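Long-range contacts in trwC protein (Escherichia coli, PDB 1OMH), which recognises and processes origin-of-transfer DNA during bacterial conjugation, this chain being the N-terminal relaxase domain of a longer protein: residues B[35-40]-B[117-122]; B[125-130]-B[170-175]; B[155-160]-B[232-237]. All blocks are in the same frame, centred on the assembly; numbering follows the deposited sequence.

Contact 1: residues B[35-40]-B[117-122]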
# COMPACT_ATOMS: atom_id res chain seq x y z
N GLU B 35 -1.74 -8.32 9.46
CA GLU B 35 -1.22 -8.00 10.78
C GLU B 35 -1.57 -6.58 11.24
O GLU B 35 -1.70 -5.67 10.42
CB GLU B 35 0.31 -8.16 10.75
CG GLU B 35 1.01 -8.03 12.10
N TRP B 36 -1.71 -6.40 12.55
CA TRP B 36 -2.02 -5.09 13.13
C TRP B 36 -0.72 -4.34 13.39
O TRP B 36 0.34 -4.96 13.54
CB TRP B 36 -2.72 -5.21 14.49
CG TRP B 36 -4.10 -5.77 14.50
CD1 TRP B 36 -4.49 -6.97 15.03
CD2 TRP B 36 -5.29 -5.12 14.05
NE1 TRP B 36 -5.86 -7.10 14.95
CE2 TRP B 36 -6.37 -5.98 14.35
CE3 TRP B 36 -5.55 -3.90 13.42
CZ2 TRP B 36 -7.69 -5.66 14.04
CZ3 TRP B 36 -6.87 -3.58 13.12
CH2 TRP B 36 -7.92 -4.45 13.43
N GLN B 37 -0.81 -3.02 13.46
CA GLN B 37 0.34 -2.18 13.78
C GLN B 37 -0.16 -0.83 14.28
O GLN B 37 -1.23 -0.37 13.88
CB GLN B 37 1.26 -1.96 12.58
CG GLN B 37 2.58 -1.29 13.01
CD GLN B 37 3.56 -1.06 11.87
OE1 GLN B 37 3.68 -1.89 10.97
NE2 GLN B 37 4.28 0.05 11.93
N GLY B 38 0.62 -0.21 15.16
CA GLY B 38 0.27 1.09 15.69
C GLY B 38 0.07 1.14 17.19
O GLY B 38 -0.56 0.27 17.78
N LYS B 39 0.62 2.18 17.82
CA LYS B 39 0.49 2.36 19.26
C LYS B 39 -1.00 2.37 19.57
O LYS B 39 -1.44 1.89 20.61
CB LYS B 39 1.12 3.69 19.69
CG LYS B 39 2.60 3.81 19.38
CD LYS B 39 3.15 5.17 19.82
CE LYS B 39 4.60 5.37 19.42
NZ LYS B 39 5.51 4.40 20.09
N GLY B 40 -1.78 2.93 18.64
CA GLY B 40 -3.22 2.98 18.82
C GLY B 40 -3.78 1.58 18.89
O GLY B 40 -4.62 1.28 19.74
N THR B 117 8.29 2.17 7.67
CA THR B 117 7.73 3.37 7.06
C THR B 117 6.48 3.79 7.82
O THR B 117 6.26 4.98 8.06
CB THR B 117 7.38 3.12 5.58
OG1 THR B 117 8.54 2.64 4.89
CG2 THR B 117 6.90 4.41 4.92
N LEU B 118 5.67 2.81 8.23
CA LEU B 118 4.45 3.11 8.96
C LEU B 118 4.75 3.73 10.32
O LEU B 118 3.93 4.46 10.87
CB LEU B 118 3.60 1.85 9.11
CG LEU B 118 2.96 1.35 7.81
CD1 LEU B 118 2.27 0.02 8.05
CD2 LEU B 118 1.97 2.38 7.29
N GLU B 119 5.92 3.43 10.87
CA GLU B 119 6.30 4.00 12.16
C GLU B 119 6.45 5.50 11.97
O GLU B 119 6.07 6.29 12.83
CB GLU B 119 7.63 3.43 12.65
CG GLU B 119 7.56 2.02 13.23
CD GLU B 119 8.89 1.57 13.80
OE1 GLU B 119 9.38 2.21 14.76
OE2 GLU B 119 9.47 0.59 13.29
N GLN B 120 7.01 5.89 10.83
CA GLN B 120 7.20 7.30 10.53
C GLN B 120 5.90 7.98 10.15
O GLN B 120 5.72 9.18 10.38
CB GLN B 120 8.27 7.46 9.45
CG GLN B 120 9.65 7.12 10.00
CD GLN B 120 10.77 7.31 8.99
OE1 GLN B 120 10.89 8.36 8.37
NE2 GLN B 120 11.61 6.29 8.85
N ALA B 121 4.98 7.22 9.58
CA ALA B 121 3.68 7.77 9.23
C ALA B 121 2.96 8.01 10.56
O ALA B 121 2.25 8.99 10.72
CB ALA B 121 2.90 6.79 8.36
N GLU B 122 3.17 7.10 11.51
CA GLU B 122 2.53 7.22 12.81
C GLU B 122 3.05 8.43 13.59
O GLU B 122 2.31 9.07 14.34
CB GLU B 122 2.74 5.94 13.63
CG GLU B 122 2.11 5.99 15.03
CD GLU B 122 2.18 4.66 15.74
OE1 GLU B 122 3.26 4.04 15.74
OE2 GLU B 122 1.15 4.23 16.31
O HOH W 1 3.99 1.77 14.61
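G38 and E122 lie with their CA atoms 7.1 Å apart where strand 34-37 gives way to helix 39-43 beside the last turn of helix 104-122. E122 carries the polar join: its CG is anti to the backbone N (chi1 179°), and the extended chain reaches across until OE2 accepts the backbone N-H of K39 at 2.6 Å on its syn lone pair. OE2 also takes the N-H of L143. Because G38 is the N-cap residue of helix 39-43, this carboxylate sits at a helix start, where the helix dipole would probably stabilise its charge. Glycine suits position 38, since a CB would jam against the preceding carbonyl oxygen and come close to OE2. K39 lays its CG 3.4 Å from the same OE2, crossing the glutamate obliquely. Here the edge strand of the five-stranded antiparallel sheet at the core of this Rep-clan relaxase is tied to a helix packed on that sheet. Q37 rests its amide on L118, NE2 lying 3.4 Å from CB, while its OE1 accepts from K147 NZ and NE2 donates to A115 O. NE2 also donates to water 1 at 3.2 Å, and that water donates to E122 OE1 at 2.6 Å.

Contact 2: residues B[125-130]-B[170-175]. With nucleotides of chain A.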
# COMPACT_ATOMS: atom_id res chain seq x y z
N ALA B 125 0.83 11.20 12.94
CA ALA B 125 -0.59 11.12 13.28
C ALA B 125 -0.98 12.36 14.08
O ALA B 125 -0.30 12.73 15.03
CB ALA B 125 -0.87 9.88 14.12
N GLN B 126 -2.08 12.99 13.69
CA GLN B 126 -2.56 14.19 14.37
C GLN B 126 -4.07 14.22 14.49
O GLN B 126 -4.78 13.49 13.81
CB GLN B 126 -2.12 15.44 13.61
CG GLN B 126 -0.64 15.57 13.38
CD GLN B 126 -0.26 16.96 12.89
OE1 GLN B 126 -0.81 17.46 11.91
NE2 GLN B 126 0.69 17.59 13.58
N ALA B 127 -4.54 15.09 15.37
CA ALA B 127 -5.97 15.26 15.60
C ALA B 127 -6.17 16.70 16.06
O ALA B 127 -5.21 17.36 16.43
CB ALA B 127 -6.46 14.29 16.66
N ARG B 128 -7.40 17.18 16.04
CA ARG B 128 -7.67 18.53 16.48
C ARG B 128 -8.42 18.53 17.82
O ARG B 128 -8.94 17.50 18.25
CB ARG B 128 -8.51 19.28 15.44
CG ARG B 128 -7.82 19.42 14.10
CD ARG B 128 -8.71 18.88 13.00
NE ARG B 128 -9.46 19.93 12.32
CZ ARG B 128 -10.39 19.70 11.39
NH1 ARG B 128 -10.69 18.45 11.04
NH2 ARG B 128 -10.99 20.72 10.81
N GLN B 129 -8.42 19.69 18.47
CA GLN B 129 -9.13 19.88 19.73
C GLN B 129 -9.43 21.37 19.79
O GLN B 129 -8.52 22.20 19.68
CB GLN B 129 -8.27 19.46 20.93
CG GLN B 129 -9.04 19.51 22.24
CD GLN B 129 -8.28 18.92 23.42
OE1 GLN B 129 -8.83 18.82 24.52
NE2 GLN B 129 -7.03 18.54 23.21
N LYS B 130 -10.71 21.70 19.93
CA LYS B 130 -11.16 23.09 19.99
C LYS B 130 -11.54 23.48 21.41
O LYS B 130 -12.52 22.97 21.95
CB LYS B 130 -12.37 23.28 19.07
CG LYS B 130 -12.92 24.70 19.06
CD LYS B 130 -14.29 24.76 18.40
CE LYS B 130 -14.25 24.28 16.97
NZ LYS B 130 -15.60 24.30 16.33
N THR B 170 -7.69 8.15 16.17
CA THR B 170 -6.48 8.37 16.93
C THR B 170 -6.88 8.88 18.31
O THR B 170 -7.87 9.59 18.45
CB THR B 170 -5.55 9.38 16.20
OG1 THR B 170 -4.32 9.50 16.92
CG2 THR B 170 -6.21 10.74 16.07
N LYS B 171 -6.13 8.49 19.34
CA LYS B 171 -6.44 8.91 20.71
C LYS B 171 -5.61 10.12 21.13
O LYS B 171 -4.39 10.10 21.06
CB LYS B 171 -6.17 7.76 21.70
CG LYS B 171 -6.50 8.12 23.14
CD LYS B 171 -5.49 7.54 24.13
CE LYS B 171 -5.77 6.08 24.45
NZ LYS B 171 -6.93 5.94 25.36
N ARG B 172 -6.29 11.17 21.58
CA ARG B 172 -5.61 12.39 22.00
C ARG B 172 -4.99 12.28 23.39
O ARG B 172 -5.24 11.34 24.14
CB ARG B 172 -6.58 13.57 21.97
CG ARG B 172 -7.21 13.79 20.62
CD ARG B 172 -7.95 15.10 20.58
NE ARG B 172 -8.88 15.24 21.70
CZ ARG B 172 -9.91 16.06 21.71
NH1 ARG B 172 -10.70 16.13 22.77
NH2 ARG B 172 -10.17 16.81 20.64
N SER B 173 -4.17 13.28 23.72
CA SER B 173 -3.48 13.36 25.00
C SER B 173 -4.45 13.27 26.18
O SER B 173 -4.11 12.74 27.23
CB SER B 173 -2.69 14.67 25.07
OG SER B 173 -1.43 14.47 25.68
N ASP B 174 -5.66 13.80 25.99
CA ASP B 174 -6.68 13.79 27.02
C ASP B 174 -7.43 12.46 27.04
O ASP B 174 -8.51 12.36 27.64
CB ASP B 174 -7.65 14.95 26.80
CG ASP B 174 -8.42 14.81 25.50
OD1 ASP B 174 -7.96 14.05 24.63
OD2 ASP B 174 -9.47 15.47 25.34
N GLY B 175 -6.87 11.46 26.37
CA GLY B 175 -7.49 10.14 26.33
C GLY B 175 -8.75 10.02 25.49
O GLY B 175 -9.43 8.99 25.53
P DG A 13 -13.30 18.56 20.28
OP1 DG A 13 -12.70 17.28 20.75
OP2 DG A 13 -12.41 19.63 19.75
O5' DG A 13 -14.39 18.19 19.17
C5' DG A 13 -15.04 16.92 19.18
C4' DG A 13 -15.60 16.60 17.80
O4' DG A 13 -16.48 17.67 17.42
C3' DG A 13 -14.57 16.49 16.68
O3' DG A 13 -14.49 15.10 16.35
C2' DG A 13 -15.29 17.04 15.47
C1' DG A 13 -16.40 17.90 16.02
N9 DG A 13 -16.38 19.33 15.78
C8 DG A 13 -15.80 20.33 16.52
N7 DG A 13 -16.12 21.53 16.11
C5 DG A 13 -16.93 21.30 15.00
C6 DG A 13 -17.61 22.20 14.14
O6 DG A 13 -17.64 23.45 14.18
N1 DG A 13 -18.31 21.52 13.15
C2 DG A 13 -18.36 20.15 13.01
N2 DG A 13 -19.08 19.66 12.00
N3 DG A 13 -17.75 19.32 13.81
C4 DG A 13 -17.06 19.95 14.77
P DG A 12 -14.99 24.35 23.64
OP1 DG A 12 -14.16 24.18 24.86
OP2 DG A 12 -14.68 25.43 22.67
O5' DG A 12 -15.00 22.97 22.83
C5' DG A 12 -15.05 21.73 23.52
C4' DG A 12 -15.65 20.66 22.65
O4' DG A 12 -16.97 21.09 22.22
C3' DG A 12 -14.88 20.40 21.35
O3' DG A 12 -14.16 19.16 21.51
C2' DG A 12 -15.97 20.00 20.37
C1' DG A 12 -17.25 20.56 20.94
N9 DG A 12 -17.97 21.54 20.13
C8 DG A 12 -18.18 22.87 20.36
N7 DG A 12 -18.93 23.44 19.45
C5 DG A 12 -19.22 22.41 18.56
C6 DG A 12 -19.99 22.40 17.37
O6 DG A 12 -20.62 23.34 16.85
N1 DG A 12 -20.01 21.14 16.78
C2 DG A 12 -19.37 20.03 17.27
N2 DG A 12 -19.50 18.90 16.56
N3 DG A 12 -18.65 20.02 18.37
C4 DG A 12 -18.62 21.24 18.96
P DT A 14 -13.42 14.58 15.26
OP1 DT A 14 -13.42 13.10 15.40
OP2 DT A 14 -12.15 15.33 15.46
O5' DT A 14 -14.06 14.95 13.85
C5' DT A 14 -15.15 14.19 13.34
C4' DT A 14 -15.64 14.71 12.00
O4' DT A 14 -16.20 16.04 12.15
C3' DT A 14 -14.59 14.83 10.90
O3' DT A 14 -14.73 13.71 10.02
C2' DT A 14 -15.09 15.99 10.05
C1' DT A 14 -15.99 16.80 10.97
N1 DT A 14 -15.53 18.17 11.33
C2 DT A 14 -16.09 19.23 10.66
O2 DT A 14 -16.91 19.11 9.77
N3 DT A 14 -15.64 20.46 11.07
C4 DT A 14 -14.72 20.73 12.06
O4 DT A 14 -14.43 21.90 12.33
C5 DT A 14 -14.17 19.57 12.72
C7 DT A 14 -13.15 19.75 13.80
C6 DT A 14 -14.59 18.36 12.32
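R172 and the strand residues R128 and Q129 meet around one guanidinium. Its NH2 donates to R128 O at 2.8 Å, in the plane of both groups and on a carbonyl lone pair. The same nitrogen donates to OP1 of DG13 of chain A at 2.6 Å, and NH1 adds a weak, bent bond to that oxygen. Q129 covers one face: with CG anti to the backbone N (chi1 -173°), CG rides 3.2 Å above the guanidinium plane toward its rim, and the amide stacks on it with the planes 20° apart.

A salt bridge within the loop fixes the rotation of the group: R172 grips D174 side-on, NE donating to OD1 and NH1 to OD2 at 2.9 Å. A type I turn from R172 to G175 brings the carboxylate back beside its partner, and OD1 also takes the N-H of Q176. Toward the start of strand 126-131 the packing is apolar, A127 CB touching T170 CG2 at 3.6 Å, while T170 OG1 bonds to T140 OG1. Alanine is small enough to let the loop come this near.

Farther out, the antiparallel hairpin of strands 126-131 and 134-139 acts as a DNA-binding ribbon. K130 N donates to OP2 of DG13 of chain A at 2.7 Å, and its NZ reaches N7 of that guanine, on the major-groove edge. R128, on the same face as K130 and opposite Q129, carries the methyl C7 of DT14 of chain A over the centre of its guanidinium, and its NH2 bonds a guanine O6.

Arginine suits position 172 because its five N-H groups can serve a carbonyl, a carboxylate and a phosphate together; its positive charge, shared between D174 and the DNA backbone, would probably stabilise both anions.

Contact 3: residues B[155-160]-B[232-237]. With nucleotides of chain A.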
# COMPACT_ATOMS: atom_id res chain seq x y z
N GLU B 155 -3.61 -8.64 -13.26
CA GLU B 155 -3.39 -9.45 -14.45
C GLU B 155 -2.68 -10.75 -14.07
O GLU B 155 -2.21 -11.51 -14.92
CB GLU B 155 -2.58 -8.68 -15.50
CG GLU B 155 -3.42 -7.71 -16.34
CD GLU B 155 -4.51 -8.43 -17.13
OE1 GLU B 155 -4.24 -9.54 -17.63
OE2 GLU B 155 -5.63 -7.89 -17.25
N ARG B 156 -2.63 -10.99 -12.76
CA ARG B 156 -2.03 -12.18 -12.17
C ARG B 156 -0.52 -12.32 -12.30
O ARG B 156 0.02 -13.43 -12.27
CB ARG B 156 -2.72 -13.44 -12.71
CG ARG B 156 -4.19 -13.55 -12.30
CD ARG B 156 -4.37 -13.33 -10.80
NE ARG B 156 -5.76 -13.47 -10.35
CZ ARG B 156 -6.18 -13.19 -9.12
NH1 ARG B 156 -5.32 -12.74 -8.21
NH2 ARG B 156 -7.45 -13.35 -8.79
N ASP B 157 0.18 -11.19 -12.44
CA ASP B 157 1.63 -11.20 -12.50
C ASP B 157 2.12 -11.15 -11.06
O ASP B 157 1.39 -10.72 -10.16
CB ASP B 157 2.18 -9.95 -13.20
CG ASP B 157 2.17 -10.06 -14.71
OD1 ASP B 157 2.63 -11.10 -15.22
OD2 ASP B 157 1.73 -9.10 -15.37
N PRO B 158 3.37 -11.59 -10.81
CA PRO B 158 3.87 -11.53 -9.43
C PRO B 158 3.87 -10.04 -9.10
O PRO B 158 4.34 -9.23 -9.91
CB PRO B 158 5.29 -12.09 -9.56
CG PRO B 158 5.19 -13.02 -10.74
CD PRO B 158 4.34 -12.24 -11.71
N GLN B 159 3.35 -9.68 -7.94
CA GLN B 159 3.25 -8.27 -7.56
C GLN B 159 3.13 -8.16 -6.05
O GLN B 159 2.02 -8.14 -5.49
CB GLN B 159 2.03 -7.65 -8.26
CG GLN B 159 1.80 -6.16 -8.03
CD GLN B 159 2.95 -5.29 -8.51
OE1 GLN B 159 3.77 -5.70 -9.34
NE2 GLN B 159 3.00 -4.06 -8.00
N LEU B 160 4.27 -8.08 -5.39
CA LEU B 160 4.32 -7.99 -3.93
C LEU B 160 3.93 -6.59 -3.46
O LEU B 160 4.62 -5.62 -3.73
CB LEU B 160 5.73 -8.33 -3.44
CG LEU B 160 6.03 -8.33 -1.94
CD1 LEU B 160 5.13 -9.33 -1.22
CD2 LEU B 160 7.50 -8.69 -1.73
N PHE B 232 6.66 -9.31 -17.25
CA PHE B 232 5.84 -9.62 -16.07
C PHE B 232 5.09 -8.36 -15.60
O PHE B 232 4.69 -8.27 -14.43
CB PHE B 232 6.70 -10.14 -14.91
CG PHE B 232 7.04 -11.61 -15.00
CD1 PHE B 232 8.33 -12.02 -15.35
CD2 PHE B 232 6.10 -12.58 -14.69
CE1 PHE B 232 8.66 -13.38 -15.39
CE2 PHE B 232 6.42 -13.93 -14.72
CZ PHE B 232 7.71 -14.33 -15.08
N SER B 233 4.91 -7.40 -16.50
CA SER B 233 4.21 -6.16 -16.16
C SER B 233 3.08 -5.90 -17.15
O SER B 233 3.07 -4.90 -17.86
CB SER B 233 5.18 -4.97 -16.19
OG SER B 233 6.21 -5.13 -15.22
N LYS B 234 2.11 -6.81 -17.17
CA LYS B 234 0.97 -6.72 -18.07
C LYS B 234 0.14 -5.46 -17.86
O LYS B 234 -0.31 -4.85 -18.82
CB LYS B 234 0.08 -7.96 -17.91
CG LYS B 234 0.74 -9.25 -18.43
CD LYS B 234 -0.15 -10.46 -18.17
CE LYS B 234 0.49 -11.74 -18.68
NZ LYS B 234 -0.38 -12.94 -18.42
N ARG B 235 -0.08 -5.06 -16.60
CA ARG B 235 -0.85 -3.85 -16.34
C ARG B 235 -0.16 -2.62 -16.92
O ARG B 235 -0.82 -1.75 -17.49
CB ARG B 235 -1.09 -3.69 -14.83
CG ARG B 235 -2.10 -4.69 -14.26
CD ARG B 235 -3.52 -4.38 -14.74
NE ARG B 235 -3.96 -3.09 -14.21
CZ ARG B 235 -4.44 -2.10 -14.96
NH1 ARG B 235 -4.55 -2.24 -16.27
NH2 ARG B 235 -4.80 -0.96 -14.38
N THR B 236 1.16 -2.56 -16.82
CA THR B 236 1.90 -1.43 -17.37
C THR B 236 1.70 -1.39 -18.88
O THR B 236 1.56 -0.32 -19.47
CB THR B 236 3.42 -1.55 -17.09
OG1 THR B 236 3.64 -1.51 -15.68
CG2 THR B 236 4.18 -0.42 -17.77
N GLU B 237 1.69 -2.57 -19.50
CA GLU B 237 1.50 -2.69 -20.94
C GLU B 237 0.12 -2.19 -21.35
O GLU B 237 -0.03 -1.51 -22.36
CB GLU B 237 1.68 -4.14 -21.39
CG GLU B 237 1.86 -4.32 -22.89
CD GLU B 237 1.85 -5.78 -23.31
OE1 GLU B 237 2.37 -6.63 -22.55
OE2 GLU B 237 1.33 -6.09 -24.41
P DC A 24 2.52 -4.03 -13.14
OP1 DC A 24 2.16 -5.39 -12.64
OP2 DC A 24 2.55 -3.76 -14.60
O5' DC A 24 1.59 -2.94 -12.43
C5' DC A 24 1.04 -3.11 -11.12
C4' DC A 24 0.33 -1.84 -10.72
O4' DC A 24 1.21 -0.74 -11.01
C3' DC A 24 -0.97 -1.57 -11.49
O3' DC A 24 -1.99 -1.64 -10.47
C2' DC A 24 -0.96 -0.06 -11.69
C1' DC A 24 0.47 0.37 -11.47
N1 DC A 24 1.21 1.06 -12.54
C2 DC A 24 0.92 2.40 -12.78
O2 DC A 24 -0.01 2.92 -12.16
N3 DC A 24 1.67 3.10 -13.67
C4 DC A 24 2.66 2.49 -14.31
N4 DC A 24 3.40 3.22 -15.16
C5 DC A 24 2.96 1.11 -14.12
C6 DC A 24 2.20 0.43 -13.24
P DT A 23 8.28 0.20 -13.69
OP1 DT A 23 9.48 -0.60 -13.34
OP2 DT A 23 8.15 0.77 -15.06
O5' DT A 23 6.96 -0.63 -13.33
C5' DT A 23 6.72 -1.97 -13.84
C4' DT A 23 6.08 -2.82 -12.77
O4' DT A 23 6.87 -2.66 -11.58
C3' DT A 23 4.62 -2.56 -12.38
O3' DT A 23 4.00 -3.85 -12.55
C2' DT A 23 4.61 -2.72 -10.87
C1' DT A 23 6.06 -2.66 -10.44
N1 DT A 23 6.55 -1.61 -9.52
C2 DT A 23 5.91 -1.41 -8.32
O2 DT A 23 4.86 -1.94 -8.03
N3 DT A 23 6.57 -0.56 -7.47
C4 DT A 23 7.76 0.11 -7.70
O4 DT A 23 8.26 0.81 -6.82
C5 DT A 23 8.34 -0.10 -9.02
C7 DT A 23 9.61 0.60 -9.39
C6 DT A 23 7.70 -0.92 -9.85
P DT A 25 -3.56 -1.56 -10.83
OP1 DT A 25 -3.93 -2.88 -11.40
OP2 DT A 25 -3.88 -0.33 -11.59
O5' DT A 25 -4.23 -1.41 -9.40
C5' DT A 25 -3.88 -2.28 -8.32
C4' DT A 25 -4.16 -1.62 -6.99
O4' DT A 25 -3.26 -0.50 -6.80
C3' DT A 25 -5.55 -1.03 -6.90
O3' DT A 25 -6.43 -2.00 -6.34
C2' DT A 25 -5.39 0.13 -5.94
C1' DT A 25 -3.92 0.53 -6.07
N1 DT A 25 -3.66 1.82 -6.74
C2 DT A 25 -3.80 2.97 -6.00
O2 DT A 25 -4.16 2.98 -4.83
N3 DT A 25 -3.50 4.13 -6.67
C4 DT A 25 -3.10 4.25 -7.99
O4 DT A 25 -2.87 5.36 -8.46
C5 DT A 25 -2.99 3.00 -8.72
C7 DT A 25 -2.56 3.03 -10.15
C6 DT A 25 -3.28 1.87 -8.07
O HOH W 2 -0.22 -13.72 -15.59
O HOH W 3 0.67 -6.79 -14.06
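D157 and K234 join the loop entering strand 158-167, a strand of the central antiparallel sheet, to the start of helix 234-246. D157 OD2 accepts the backbone N-H of K234 at 2.9 Å, nearly in line with its own C-O bond. S233 holds the N-cap position but makes no capping bond with its side chain, which donates instead to I229 O; the aspartate thus serves the helix's first turn from another part of the chain. Water 3 extends this link, donating to OD2 and to OP1 of DC24 of chain A while accepting from R235 N.

R235 leads from the helix to the DNA. Its CB lies 3.6 Å from OP2 of DC24 of chain A. CG packs near CG of E155, and chi2 (-71°) turns CD aside from an extended course, 3.7 Å from E155 CG; the two side chains cross at about a right angle. NE then donates almost straight to OP1 of DT25 of chain A at 2.8 Å (172°), and NH2 reaches OP2 of the same phosphate at 3.0 Å. NH2 is held also by K262 O, and NH1 by S265 OG, so protein acceptors as well as the phosphate hold the guanidinium. An alanine here would probably leave that phosphate without these two N-H donors and open a gap beside E155 CG.

Neighbouring T236 grips OP2 of DC24 of chain A with both N and OG1, and Q159 NE2 donates to O2 of DT23 of chain A. Next along the chain from D157, the compact, rigid ring of P158 suits a close fit to F232: P158 CD touches F232 CD2 at 3.5 Å. K234, its chain extended, ends with NZ donating to water 2 at 2.9 Å, and that water donates to E155 O.

How the contacts relate
The three contacts run from one end of the relaxase domain to the other. Contacts 1 and 2 lie on the same side of the chain's centre, their centres 16 Å apart, and helix 104-122 of contact 1 leads directly into strand 126-131 of contact 2. Contact 3 sits on the opposite side, its centre 28 Å from that of contact 1 and 41 Å from that of contact 2. Contacts 1 and 3 reach the same five-stranded sheet through strands 34-37 and 158-167. Along the chain contact 1 closes first, whereas the segments of contacts 2 and 3 alternate. The DNA is therefore held at two widely separated places, with the sheet core between them.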